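PDB 4MSX: Pre-mRNA-splicing factor SAD1 from Saccharomyces cerevisiae, which promotes assembly of newly made U4 snRNA into the U4/U6 snRNP and is required for pre-mRNA splicing, although its ubiquitin-protease-like domain is catalytically inactive. Local coordinates for residues P157-K162 / C230-W235; D210-N215 / N282-I287; I264-F269 / E472-V477; L323-P328 / F377-F382. One frame throughout, in Å; residues are numbered along the deposited sequence. Where two conformers were deposited one is given.

Contact 1. Residues P157-K162 / C230-W235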
loop_
_atom_site.group_PDB
_atom_site.type_symbol
_atom_site.label_atom_id
_atom_site.label_comp_id
_atom_site.label_asym_id
_atom_site.label_seq_id
_atom_site.Cartn_x
_atom_site.Cartn_y
_atom_site.Cartn_z
ATOM N N PRO A 157 7.403 -7.405 -12.085
ATOM C CA PRO A 157 7.297 -6.277 -13.013
ATOM C C PRO A 157 8.603 -5.493 -13.043
ATOM O O PRO A 157 9.256 -5.371 -12.009
ATOM C CB PRO A 157 6.154 -5.425 -12.427
ATOM C CG PRO A 157 5.291 -6.459 -11.697
ATOM C CD PRO A 157 6.322 -7.401 -11.091
ATOM N N THR A 158 8.976 -5.020 -14.234
ATOM C CA THR A 158 10.220 -4.280 -14.428
ATOM C C THR A 158 9.887 -2.961 -15.113
ATOM O O THR A 158 8.884 -2.846 -15.828
ATOM C CB THR A 158 11.242 -5.056 -15.312
ATOM O OG1 THR A 158 10.567 -5.564 -16.469
ATOM C CG2 THR A 158 11.878 -6.218 -14.528
ATOM N N TYR A 159 10.691 -1.929 -14.858
ATOM C CA TYR A 159 10.332 -0.602 -15.332
ATOM C C TYR A 159 11.640 0.116 -15.712
ATOM O O TYR A 159 12.676 -0.196 -15.144
ATOM C CB TYR A 159 9.679 0.231 -14.189
ATOM C CG TYR A 159 8.393 -0.413 -13.660
ATOM C CD1 TYR A 159 7.178 -0.160 -14.283
ATOM C CD2 TYR A 159 8.420 -1.300 -12.578
ATOM C CE1 TYR A 159 6.007 -0.756 -13.848
ATOM C CE2 TYR A 159 7.219 -1.882 -12.101
ATOM C CZ TYR A 159 6.030 -1.608 -12.761
ATOM O OH TYR A 159 4.831 -2.138 -12.388
ATOM N N CYS A 160 11.578 1.062 -16.640
ATOM C CA CYS A 160 12.701 1.963 -16.888
ATOM C C CYS A 160 12.164 3.356 -16.611
ATOM O O CYS A 160 10.947 3.558 -16.622
ATOM C CB CYS A 160 13.169 1.867 -18.353
ATOM S SG CYS A 160 11.881 2.411 -19.448
ATOM N N PRO A 161 13.054 4.350 -16.388
ATOM C CA PRO A 161 12.550 5.698 -16.106
ATOM C C PRO A 161 11.504 6.241 -17.064
ATOM O O PRO A 161 10.523 6.869 -16.641
ATOM C CB PRO A 161 13.826 6.552 -16.112
ATOM C CG PRO A 161 14.828 5.641 -15.527
ATOM C CD PRO A 161 14.503 4.264 -16.140
ATOM N N LYS A 162 11.647 6.006 -18.358
ATOM C CA LYS A 162 10.642 6.589 -19.260
ATOM C C LYS A 162 9.223 5.976 -19.130
ATOM O O LYS A 162 8.245 6.624 -19.431
ATOM C CB LYS A 162 11.087 6.493 -20.742
ATOM C CG LYS A 162 10.087 7.252 -21.669
ATOM C CD LYS A 162 10.696 7.703 -23.000
ATOM C CE LYS A 162 10.341 6.737 -24.136
ATOM N NZ LYS A 162 10.806 7.230 -25.469
ATOM N N CYS A 230 5.564 -5.986 -3.906
ATOM C CA CYS A 230 4.179 -5.486 -3.801
ATOM C C CYS A 230 4.031 -4.144 -4.550
ATOM O O CYS A 230 3.039 -3.913 -5.275
ATOM C CB CYS A 230 3.817 -5.225 -2.330
ATOM S SG CYS A 230 3.675 -6.830 -1.393
ATOM N N VAL A 231 4.986 -3.244 -4.301
ATOM C CA VAL A 231 4.914 -1.876 -4.894
ATOM C C VAL A 231 5.034 -2.003 -6.419
ATOM O O VAL A 231 4.274 -1.388 -7.155
ATOM C CB VAL A 231 6.010 -0.935 -4.326
ATOM C CG1 VAL A 231 5.996 0.430 -5.091
ATOM C CG2 VAL A 231 5.811 -0.742 -2.803
ATOM N N LYS A 232 5.940 -2.873 -6.885
ATOM C CA LYS A 232 6.044 -3.095 -8.345
ATOM C C LYS A 232 4.764 -3.650 -8.969
ATOM O O LYS A 232 4.390 -3.269 -10.105
ATOM C CB LYS A 232 7.207 -4.032 -8.665
ATOM C CG LYS A 232 8.593 -3.397 -8.346
ATOM C CD LYS A 232 9.647 -4.554 -8.391
ATOM C CE LYS A 232 11.006 -4.179 -7.871
ATOM N NZ LYS A 232 11.615 -3.261 -8.787
ATOM N N LYS A 233 4.060 -4.537 -8.253
ATOM C CA LYS A 233 2.800 -5.026 -8.799
ATOM C C LYS A 233 1.721 -4.001 -8.736
ATOM O O LYS A 233 0.860 -3.972 -9.623
ATOM C CB LYS A 233 2.325 -6.296 -8.002
ATOM C CG LYS A 233 3.234 -7.502 -8.330
ATOM C CD LYS A 233 2.931 -8.718 -7.384
ATOM C CE LYS A 233 3.726 -9.953 -7.885
ATOM N NZ LYS A 233 3.471 -11.113 -6.865
ATOM N N ILE A 234 1.691 -3.191 -7.648
ATOM C CA ILE A 234 0.618 -2.179 -7.543
ATOM C C ILE A 234 0.609 -1.275 -8.790
ATOM O O ILE A 234 -0.459 -0.819 -9.254
ATOM C CB ILE A 234 0.825 -1.359 -6.252
ATOM C CG1 ILE A 234 0.329 -2.225 -5.054
ATOM C CG2 ILE A 234 0.128 0.043 -6.327
ATOM C CD1 ILE A 234 0.806 -1.641 -3.696
ATOM N N TRP A 235 1.802 -1.037 -9.337
ATOM C CA TRP A 235 1.917 -0.120 -10.503
ATOM C C TRP A 235 1.901 -0.859 -11.857
ATOM O O TRP A 235 2.013 -0.233 -12.913
ATOM C CB TRP A 235 3.180 0.772 -10.373
ATOM C CG TRP A 235 2.839 1.872 -9.390
ATOM C CD1 TRP A 235 3.111 1.911 -8.038
ATOM C CD2 TRP A 235 2.092 3.036 -9.692
ATOM N NE1 TRP A 235 2.576 3.100 -7.484
ATOM C CE2 TRP A 235 1.931 3.777 -8.490
ATOM C CE3 TRP A 235 1.540 3.545 -10.883
ATOM C CZ2 TRP A 235 1.229 5.030 -8.457
ATOM C CZ3 TRP A 235 0.850 4.746 -10.856
ATOM C CH2 TRP A 235 0.711 5.497 -9.649
HETATM O O HOH W 1 11.798 -4.532 -11.281
#

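Contact 2. Residues D210-N215 / N282-I287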
loop_
_atom_site.group_PDB
_atom_site.type_symbol
_atom_site.label_atom_id
_atom_site.label_comp_id
_atom_site.label_asym_id
_atom_site.label_seq_id
_atom_site.Cartn_x
_atom_site.Cartn_y
_atom_site.Cartn_z
ATOM N N ASP A 210 9.123 5.591 -6.903
ATOM C CA ASP A 210 10.136 5.500 -7.994
ATOM C C ASP A 210 11.338 4.668 -7.577
ATOM O O ASP A 210 11.876 3.851 -8.355
ATOM C CB ASP A 210 10.590 6.895 -8.445
ATOM C CG ASP A 210 9.542 7.592 -9.283
ATOM O OD1 ASP A 210 8.419 7.034 -9.390
ATOM O OD2 ASP A 210 9.826 8.703 -9.839
ATOM N N HIS A 211 11.768 4.844 -6.330
ATOM C CA HIS A 211 12.913 4.083 -5.852
ATOM C C HIS A 211 12.603 2.571 -5.869
ATOM O O HIS A 211 13.469 1.729 -6.239
ATOM C CB HIS A 211 13.303 4.502 -4.437
ATOM C CG HIS A 211 14.594 3.902 -3.976
ATOM N ND1 HIS A 211 15.821 4.435 -4.333
ATOM C CD2 HIS A 211 14.859 2.819 -3.208
ATOM C CE1 HIS A 211 16.783 3.686 -3.816
ATOM N NE2 HIS A 211 16.227 2.699 -3.135
ATOM N N PHE A 212 11.387 2.207 -5.435
ATOM C CA PHE A 212 11.018 0.764 -5.423
ATOM C C PHE A 212 10.890 0.201 -6.847
ATOM O O PHE A 212 11.234 -0.971 -7.094
ATOM C CB PHE A 212 9.647 0.557 -4.735
ATOM C CG PHE A 212 9.723 0.432 -3.225
ATOM C CD1 PHE A 212 10.479 -0.553 -2.639
ATOM C CD2 PHE A 212 9.012 1.302 -2.416
ATOM C CE1 PHE A 212 10.504 -0.708 -1.238
ATOM C CE2 PHE A 212 9.044 1.174 -0.996
ATOM C CZ PHE A 212 9.795 0.177 -0.424
ATOM N N LEU A 213 10.301 0.989 -7.757
ATOM C CA LEU A 213 10.033 0.471 -9.117
ATOM C C LEU A 213 11.332 0.286 -9.916
ATOM O O LEU A 213 11.419 -0.628 -10.707
ATOM C CB LEU A 213 9.144 1.393 -9.932
ATOM C CG LEU A 213 7.754 1.669 -9.348
ATOM C CD1 LEU A 213 6.882 2.482 -10.307
ATOM C CD2 LEU A 213 7.062 0.304 -8.986
ATOM N N LEU A 214 12.325 1.150 -9.705
ATOM C CA LEU A 214 13.516 1.178 -10.617
ATOM C C LEU A 214 14.722 0.449 -10.062
ATOM O O LEU A 214 15.729 0.296 -10.761
ATOM C CB LEU A 214 13.926 2.635 -10.960
ATOM C CG LEU A 214 12.842 3.394 -11.717
ATOM C CD1 LEU A 214 13.140 4.929 -11.851
ATOM C CD2 LEU A 214 12.671 2.805 -13.088
ATOM N N ASN A 215 14.663 0.035 -8.802
ATOM C CA ASN A 215 15.769 -0.707 -8.215
ATOM C C ASN A 215 15.422 -2.138 -7.862
ATOM O O ASN A 215 14.265 -2.492 -7.832
ATOM C CB ASN A 215 16.268 0.037 -7.010
ATOM C CG ASN A 215 16.786 1.409 -7.404
ATOM O OD1 ASN A 215 17.934 1.541 -7.820
ATOM N ND2 ASN A 215 15.914 2.402 -7.378
ATOM N N ASN A 282 19.055 1.370 4.273
ATOM C CA ASN A 282 19.592 2.721 4.477
ATOM C C ASN A 282 19.125 3.677 3.401
ATOM O O ASN A 282 18.863 4.855 3.692
ATOM C CB ASN A 282 21.127 2.706 4.591
ATOM C CG ASN A 282 21.595 2.074 5.890
ATOM O OD1 ASN A 282 21.006 2.303 6.960
ATOM N ND2 ASN A 282 22.640 1.249 5.808
ATOM N N ASP A 283 19.038 3.184 2.163
ATOM C CA ASP A 283 18.571 3.980 1.010
ATOM C C ASP A 283 17.124 4.512 1.261
ATOM O O ASP A 283 16.819 5.727 1.095
ATOM C CB ASP A 283 18.483 3.098 -0.268
ATOM C CG ASP A 283 19.820 2.645 -0.800
ATOM O OD1 ASP A 283 20.899 3.051 -0.270
ATOM O OD2 ASP A 283 19.774 1.879 -1.801
ATOM N N LEU A 284 16.211 3.590 1.601
ATOM C CA LEU A 284 14.811 4.020 1.817
ATOM C C LEU A 284 14.704 4.835 3.095
ATOM O O LEU A 284 13.889 5.740 3.186
ATOM C CB LEU A 284 13.860 2.806 1.874
ATOM C CG LEU A 284 13.708 2.191 0.459
ATOM C CD1 LEU A 284 13.350 0.692 0.499
ATOM C CD2 LEU A 284 12.710 2.979 -0.400
ATOM N N LYS A 285 15.507 4.519 4.099
ATOM C CA LYS A 285 15.504 5.334 5.289
ATOM C C LYS A 285 15.818 6.788 4.957
ATOM O O LYS A 285 15.149 7.721 5.434
ATOM C CB LYS A 285 16.523 4.803 6.290
ATOM C CG LYS A 285 16.649 5.661 7.560
ATOM C CD LYS A 285 17.784 5.099 8.392
ATOM C CE LYS A 285 18.026 5.866 9.676
ATOM N NZ LYS A 285 19.133 5.225 10.460
ATOM N N SER A 286 16.853 7.003 4.133
ATOM C CA SER A 286 17.197 8.382 3.795
ATOM C C SER A 286 16.087 9.037 2.976
ATOM O O SER A 286 15.808 10.206 3.151
ATOM C CB SER A 286 18.561 8.395 3.032
ATOM O OG SER A 286 18.384 7.809 1.742
ATOM N N ILE A 287 15.407 8.306 2.090
ATOM C CA ILE A 287 14.336 8.943 1.297
ATOM C C ILE A 287 13.099 9.280 2.189
ATOM O O ILE A 287 12.514 10.363 2.092
ATOM C CB ILE A 287 13.866 8.008 0.184
ATOM C CG1 ILE A 287 15.004 7.846 -0.868
ATOM C CG2 ILE A 287 12.589 8.585 -0.493
ATOM C CD1 ILE A 287 14.814 6.633 -1.810
#

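Contact 3. Residues I264-F269 / E472-V477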
loop_
_atom_site.group_PDB
_atom_site.type_symbol
_atom_site.label_atom_id
_atom_site.label_comp_id
_atom_site.label_asym_id
_atom_site.label_seq_id
_atom_site.Cartn_x
_atom_site.Cartn_y
_atom_site.Cartn_z
ATOM N N ILE A 264 -5.249 -3.161 15.300
ATOM C CA ILE A 264 -4.373 -2.489 14.321
ATOM C C ILE A 264 -5.261 -1.675 13.408
ATOM O O ILE A 264 -6.466 -1.977 13.299
ATOM C CB ILE A 264 -3.538 -3.552 13.579
ATOM C CG1 ILE A 264 -2.403 -2.840 12.760
ATOM C CG2 ILE A 264 -4.447 -4.458 12.704
ATOM C CD1 ILE A 264 -1.423 -3.927 12.206
ATOM N N ASP A 265 -4.718 -0.590 12.824
ATOM C CA ASP A 265 -5.514 0.256 11.938
ATOM C C ASP A 265 -4.497 0.910 10.982
ATOM O O ASP A 265 -3.302 0.625 11.089
ATOM C CB ASP A 265 -6.320 1.309 12.761
ATOM C CG ASP A 265 -5.425 2.258 13.582
ATOM O OD1 ASP A 265 -4.390 2.672 13.084
ATOM O OD2 ASP A 265 -5.760 2.613 14.742
ATOM N N PRO A 266 -4.964 1.732 10.037
ATOM C CA PRO A 266 -3.966 2.247 9.057
ATOM C C PRO A 266 -2.842 3.059 9.671
ATOM O O PRO A 266 -1.720 3.029 9.168
ATOM C CB PRO A 266 -4.804 3.104 8.095
ATOM C CG PRO A 266 -6.168 2.350 8.065
ATOM C CD PRO A 266 -6.356 1.910 9.570
ATOM N N ARG A 267 -3.110 3.782 10.761
ATOM C CA ARG A 267 -2.088 4.595 11.350
ATOM C C ARG A 267 -1.007 3.727 12.040
ATOM O O ARG A 267 0.201 3.927 11.843
ATOM C CB ARG A 267 -2.698 5.531 12.396
ATOM C CG ARG A 267 -1.603 6.307 13.116
ATOM C CD ARG A 267 -2.189 7.275 14.198
ATOM N NE ARG A 267 -1.114 7.607 15.101
ATOM C CZ ARG A 267 -0.772 6.865 16.153
ATOM N NH1 ARG A 267 -1.514 5.820 16.511
ATOM N NH2 ARG A 267 0.275 7.240 16.874
ATOM N N LEU A 268 -1.453 2.782 12.880
ATOM C CA LEU A 268 -0.508 1.929 13.591
ATOM C C LEU A 268 0.326 1.122 12.571
ATOM O O LEU A 268 1.507 0.912 12.747
ATOM C CB LEU A 268 -1.275 0.925 14.477
ATOM C CG LEU A 268 -1.929 1.644 15.683
ATOM C CD1 LEU A 268 -2.871 0.670 16.485
ATOM C CD2 LEU A 268 -0.822 2.208 16.578
ATOM N N PHE A 269 -0.320 0.661 11.520
ATOM C CA PHE A 269 0.407 -0.148 10.541
ATOM C C PHE A 269 1.354 0.723 9.701
ATOM O O PHE A 269 2.472 0.314 9.422
ATOM C CB PHE A 269 -0.550 -0.922 9.651
ATOM C CG PHE A 269 0.160 -1.828 8.645
ATOM C CD1 PHE A 269 1.030 -2.836 9.086
ATOM C CD2 PHE A 269 -0.016 -1.643 7.267
ATOM C CE1 PHE A 269 1.702 -3.664 8.167
ATOM C CE2 PHE A 269 0.654 -2.489 6.323
ATOM C CZ PHE A 269 1.490 -3.494 6.787
ATOM N N GLU A 472 -15.890 9.827 6.799
ATOM C CA GLU A 472 -15.086 10.045 7.992
ATOM C C GLU A 472 -13.570 9.878 7.722
ATOM O O GLU A 472 -13.060 8.738 7.772
ATOM C CB GLU A 472 -15.518 9.056 9.038
ATOM C CG GLU A 472 -14.967 9.348 10.424
ATOM C CD GLU A 472 -15.352 8.285 11.459
ATOM O OE1 GLU A 472 -16.558 8.150 11.758
ATOM O OE2 GLU A 472 -14.449 7.579 11.989
ATOM N N THR A 473 -12.877 10.996 7.516
ATOM C CA THR A 473 -11.443 10.983 7.239
ATOM C C THR A 473 -10.662 10.537 8.489
ATOM O O THR A 473 -10.968 10.925 9.646
ATOM C CB THR A 473 -10.924 12.359 6.715
ATOM O OG1 THR A 473 -9.545 12.219 6.396
ATOM C CG2 THR A 473 -11.087 13.487 7.798
ATOM N N PHE A 474 -9.679 9.664 8.276
ATOM C CA PHE A 474 -8.850 9.165 9.379
ATOM C C PHE A 474 -7.376 9.550 9.162
ATOM O O PHE A 474 -6.708 9.997 10.090
ATOM C CB PHE A 474 -8.970 7.624 9.440
ATOM C CG PHE A 474 -8.177 6.988 10.556
ATOM C CD1 PHE A 474 -8.514 7.216 11.890
ATOM C CD2 PHE A 474 -7.129 6.107 10.265
ATOM C CE1 PHE A 474 -7.795 6.623 12.921
ATOM C CE2 PHE A 474 -6.404 5.504 11.305
ATOM C CZ PHE A 474 -6.731 5.739 12.618
ATOM N N ILE A 475 -6.848 9.300 7.951
ATOM C CA ILE A 475 -5.501 9.698 7.600
ATOM C C ILE A 475 -5.501 10.416 6.256
ATOM O O ILE A 475 -6.214 10.017 5.340
ATOM C CB ILE A 475 -4.573 8.421 7.422
ATOM C CG1 ILE A 475 -4.046 7.965 8.770
ATOM C CG2 ILE A 475 -3.396 8.726 6.473
ATOM C CD1 ILE A 475 -3.461 6.550 8.674
ATOM N N GLN A 476 -4.685 11.443 6.129
ATOM C CA GLN A 476 -4.555 12.131 4.838
ATOM C C GLN A 476 -3.117 12.337 4.517
ATOM O O GLN A 476 -2.305 12.543 5.410
ATOM C CB GLN A 476 -5.191 13.576 4.861
ATOM C CG GLN A 476 -6.713 13.482 4.971
ATOM C CD GLN A 476 -7.360 14.856 5.051
ATOM O OE1 GLN A 476 -6.705 15.853 5.448
ATOM N NE2 GLN A 476 -8.620 14.927 4.628
ATOM N N VAL A 477 -2.832 12.392 3.215
ATOM C CA VAL A 477 -1.459 12.684 2.791
ATOM C C VAL A 477 -1.566 13.957 1.948
ATOM O O VAL A 477 -2.355 13.991 1.020
ATOM C CB VAL A 477 -0.844 11.581 1.902
ATOM C CG1 VAL A 477 0.553 12.005 1.378
ATOM C CG2 VAL A 477 -0.710 10.233 2.695
#

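Contact 4. Residues L323-P328 / F377-F382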
loop_
_atom_site.group_PDB
_atom_site.type_symbol
_atom_site.label_atom_id
_atom_site.label_comp_id
_atom_site.label_asym_id
_atom_site.label_seq_id
_atom_site.Cartn_x
_atom_site.Cartn_y
_atom_site.Cartn_z
ATOM N N LEU A 323 1.263 13.362 11.855
ATOM C CA LEU A 323 0.887 14.394 12.824
ATOM C C LEU A 323 -0.529 14.212 13.271
ATOM O O LEU A 323 -1.435 14.258 12.461
ATOM C CB LEU A 323 1.017 15.776 12.164
ATOM C CG LEU A 323 0.703 16.922 13.138
ATOM C CD1 LEU A 323 1.705 16.984 14.276
ATOM C CD2 LEU A 323 0.696 18.226 12.350
ATOM N N THR A 324 -0.734 13.964 14.563
ATOM C CA THR A 324 -2.078 13.699 15.064
ATOM C C THR A 324 -2.744 15.018 15.383
ATOM O O THR A 324 -2.167 15.837 16.058
ATOM C CB THR A 324 -2.074 12.805 16.327
ATOM O OG1 THR A 324 -1.694 11.475 15.935
ATOM C CG2 THR A 324 -3.508 12.759 16.982
ATOM N N LEU A 325 -3.933 15.203 14.840
ATOM C CA LEU A 325 -4.749 16.395 15.082
ATOM C C LEU A 325 -5.901 15.951 16.003
ATOM O O LEU A 325 -6.667 15.060 15.665
ATOM C CB LEU A 325 -5.302 16.919 13.757
ATOM C CG LEU A 325 -4.215 17.316 12.734
ATOM C CD1 LEU A 325 -4.786 17.847 11.417
ATOM C CD2 LEU A 325 -3.218 18.330 13.360
ATOM N N ASP A 326 -5.969 16.508 17.200
ATOM C CA ASP A 326 -7.038 16.167 18.139
ATOM C C ASP A 326 -8.344 16.864 17.752
ATOM O O ASP A 326 -8.331 17.996 17.396
ATOM C CB ASP A 326 -6.644 16.575 19.557
ATOM C CG ASP A 326 -5.490 15.733 20.117
ATOM O OD1 ASP A 326 -5.526 14.470 20.008
ATOM O OD2 ASP A 326 -4.528 16.349 20.635
ATOM N N LEU A 327 -9.472 16.182 17.889
ATOM C CA LEU A 327 -10.730 16.738 17.481
ATOM C C LEU A 327 -11.450 17.303 18.715
ATOM O O LEU A 327 -11.229 16.863 19.838
ATOM C CB LEU A 327 -11.605 15.656 16.868
ATOM C CG LEU A 327 -10.929 15.060 15.585
ATOM C CD1 LEU A 327 -11.700 13.810 15.156
ATOM C CD2 LEU A 327 -10.841 16.077 14.456
ATOM N N PRO A 328 -12.341 18.249 18.495
ATOM C CA PRO A 328 -13.038 18.777 19.676
ATOM C C PRO A 328 -13.855 17.681 20.394
ATOM O O PRO A 328 -14.332 16.721 19.753
ATOM C CB PRO A 328 -13.914 19.903 19.098
ATOM C CG PRO A 328 -13.975 19.687 17.635
ATOM C CD PRO A 328 -12.757 18.878 17.230
ATOM N N PHE A 377 -1.444 13.546 8.051
ATOM C CA PHE A 377 -2.230 13.865 9.244
ATOM C C PHE A 377 -2.998 12.636 9.663
ATOM O O PHE A 377 -3.471 11.873 8.823
ATOM C CB PHE A 377 -3.310 14.897 8.930
ATOM C CG PHE A 377 -2.763 16.258 8.534
ATOM C CD1 PHE A 377 -1.662 16.792 9.186
ATOM C CD2 PHE A 377 -3.382 16.988 7.533
ATOM C CE1 PHE A 377 -1.169 18.072 8.851
ATOM C CE2 PHE A 377 -2.883 18.276 7.165
ATOM C CZ PHE A 377 -1.782 18.792 7.808
ATOM N N HIS A 378 -3.210 12.536 10.954
ATOM C CA HIS A 378 -4.119 11.516 11.516
ATOM C C HIS A 378 -5.179 12.273 12.341
ATOM O O HIS A 378 -4.820 13.119 13.168
ATOM C CB HIS A 378 -3.309 10.627 12.448
ATOM C CG HIS A 378 -4.124 9.899 13.491
ATOM N ND1 HIS A 378 -3.825 9.971 14.837
ATOM C CD2 HIS A 378 -5.169 9.040 13.375
ATOM C CE1 HIS A 378 -4.678 9.206 15.514
ATOM N NE2 HIS A 378 -5.470 8.596 14.649
ATOM N N PHE A 379 -6.451 11.958 12.136
ATOM C CA PHE A 379 -7.540 12.594 12.937
ATOM C C PHE A 379 -7.866 11.659 14.061
ATOM O O PHE A 379 -8.195 10.501 13.822
ATOM C CB PHE A 379 -8.729 12.882 12.049
ATOM C CG PHE A 379 -8.357 13.836 10.935
ATOM C CD1 PHE A 379 -8.333 15.220 11.162
ATOM C CD2 PHE A 379 -7.911 13.356 9.718
ATOM C CE1 PHE A 379 -7.913 16.105 10.135
ATOM C CE2 PHE A 379 -7.474 14.219 8.697
ATOM C CZ PHE A 379 -7.485 15.589 8.906
ATOM N N ASN A 380 -7.774 12.144 15.296
ATOM C CA ASN A 380 -7.773 11.198 16.419
ATOM C C ASN A 380 -9.201 10.759 16.743
ATOM O O ASN A 380 -9.810 11.281 17.667
ATOM C CB ASN A 380 -7.135 11.844 17.631
ATOM C CG ASN A 380 -6.900 10.836 18.749
ATOM O OD1 ASN A 380 -7.004 9.622 18.523
ATOM N ND2 ASN A 380 -6.587 11.319 19.942
ATOM N N ARG A 381 -9.723 9.818 15.980
ATOM C CA ARG A 381 -11.103 9.332 16.161
ATOM C C ARG A 381 -11.320 8.444 17.395
ATOM O O ARG A 381 -12.399 8.482 18.021
ATOM C CB ARG A 381 -11.482 8.487 14.948
ATOM C CG ARG A 381 -11.374 9.246 13.592
ATOM C CD ARG A 381 -12.551 10.240 13.421
ATOM N NE ARG A 381 -12.425 11.041 12.186
ATOM C CZ ARG A 381 -13.270 12.024 11.866
ATOM N NH1 ARG A 381 -14.279 12.363 12.704
ATOM N NH2 ARG A 381 -13.094 12.670 10.738
ATOM N N PHE A 382 -10.332 7.605 17.696
ATOM C CA PHE A 382 -10.532 6.505 18.658
ATOM C C PHE A 382 -9.960 6.707 20.022
ATOM O O PHE A 382 -8.771 6.922 20.191
ATOM C CB PHE A 382 -9.845 5.241 18.144
ATOM C CG PHE A 382 -10.426 4.733 16.875
ATOM C CD1 PHE A 382 -11.785 4.528 16.767
ATOM C CD2 PHE A 382 -9.618 4.480 15.770
ATOM C CE1 PHE A 382 -12.362 4.076 15.596
ATOM C CE2 PHE A 382 -10.173 4.015 14.585
ATOM C CZ PHE A 382 -11.554 3.832 14.490
HETATM O O HOH W 2 -9.522 13.663 19.372
#

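Contact 1. Residues P157-K162 / C230-W235
The C-terminal turn of helix 222-234, in the ubiquitin-protease-like domain, is gripped by Tyr159 and Pro157 from the segment leading into helix 161-165. With CE2 of its ring 4.1 Å from CB of Lys232, Tyr159 donates its hydroxyl OH to Lys232 O at 2.6 Å, in the carbonyl plane and at the ring edge. Chi1 of -61° sets the ring beside the backbone N and turns it to the helix end. Pro157 packs against the same carbonyl, CB to Lys232 O 3.6 Å, while its CG meets CG of Lys233 at 4.1 Å. A water bridges Pro157 O and Lys232 NZ, 2.8 Å from each. A phenylalanine in place of Tyr159 would probably keep the ring packing but leave Lys232 O without its hydroxyl donor. Lys232 NZ also reaches Phe212 O and Asn215 O at the end of helix 206-214, and Lys233 pairs with Asp77. Tyr159 packs on Leu213 of helix 206-214, and Ile234 on helix 189-203.

Contact 2. Residues D210-N215 / N282-I287
His211 of helix 206-214 points toward helix 282-292 and carries this nearly antiparallel helix pair of the ubiquitin-protease-like domain; the short segments run at 155° with axes 11.5 Å apart. The tight part is apolar. With CG opposite its backbone N (chi1 -171°), His211 carries the imidazole out to Leu284 and Ile287. Ile287 CD1 sits over one ring face, a CH-pi contact 3.7 Å from the centroid. Leu284 divides its two methyls: CD2 touches His211 CD2 at 3.5 Å and also lies over the face of the Phe212 ring, while CD1 meets Phe212 CE1 at 3.6 Å. Phe212 and Leu284 are buried, and both also pack on helix 222-234, Phe212 on Val231 and Leu284 on Ile224. Toward solvent the contact is looser. Exposed Asp283 approaches the far end of the imidazole with its CB 3.7 Å from His211 NE2, and its carboxylate plane stands almost perpendicular to the ring; no hydrogen bond joins residues 210-215 to 282-287. On the face of the imidazole opposite Ile287 lies the amide of Asn215, whose ND2 donates to His211 O at 2.8 Å, in the carbonyl plane on a lone pair and nearly straight at 170°.

Contact 3. Residues I264-F269 / E472-V477
Phe474 and Ile475 of strand 472-480 pack by van der Waals contact against Asp265, Pro266 and Arg267 at the start of helix 266-280, in the ubiquitin-protease-like domain. In the conformer given, Ile475 rests CD1 on the first turn, 3.7 Å from Pro266 CB. Phe474, its CG anti to the backbone N (chi1 -179°), extends its ring to all three residues: CZ lies 3.8 Å from Asp265 CG, with carboxylate and ring planes 73° apart, and Arg267 N lies at the ring edge. Hydrogen bonding stays within the helix start. As N-cap, Asp265 accepts Leu268 N at OD1, 2.9 Å and nearly straight, and Arg267 N more weakly; OD2 forms a salt bridge with Arg384. An alanine at Asp265 would probably leave Leu268 N uncapped and Arg384 without its carboxylate mate. Phe474 and Ile475 both face Val417 in a classic beta bulge, which is consistent with two successive side chains both turning toward the helix; strands 374-379 and 409-421 flank this strand, and Pro266 also packs on helix 189-203.

Contact 4. Residues L323-P328 / F377-F382
Chi1 of -71° at Thr324 places OG1 beside its backbone N, and chi1 of 157° at His378 swings the imidazole alongside, so that OG1 and ND1 share a hydrogen bond of 2.8 Å in the ring plane. These residues pair in register in a parallel strand pair, 323-325 with 374-379, within the mixed sheet of the ubiquitin-protease-like domain. Backbone bonds join His378 N to Leu323 O, Leu325 N to His378 O (2.8 Å, 175°) and Asn380 N to Leu325 O. On the other side of the sheet Leu325 fits between two phenylalanines, its CD1 over the Phe377 ring face, 4.1 Å from the centroid, and 3.8 Å from Phe379 CE1; helix 347-350 packs on both rings. Asn380 centres an inverse gamma turn, and its ND2 gives a weak bond to Asp326 OD1. A water links Leu327 N to Asn380 O. Arg381, held by Thr396 O, Asn394 O and Thr473 O, offers one guanidinium face to Leu327, whose CD1 lies 3.8 Å from Arg381 NH1.

The four contacts form two touching pairs. Contacts 1 and 2, centres about 13 Å apart, share a helical region: Lys232 of contact 1 touches the C-terminal end of helix 206-214 and Asn215 in contact 2, and their segments alternate along the chain. Contacts 3 and 4, about 10 Å apart, share the mixed sheet, where strands 374-379 and 472-480 are neighbours joined by Phe379 N and Phe474 O; both segments of contact 4 fall between those of contact 3 in sequence. Consecutive helices 266-280 and 282-292 connect contact 3 with contact 2, centres about 23 Å apart. Together the contacts run from the segment before helix 161-165, through the helices, to the mixed sheet of the ubiquitin-protease-like domain.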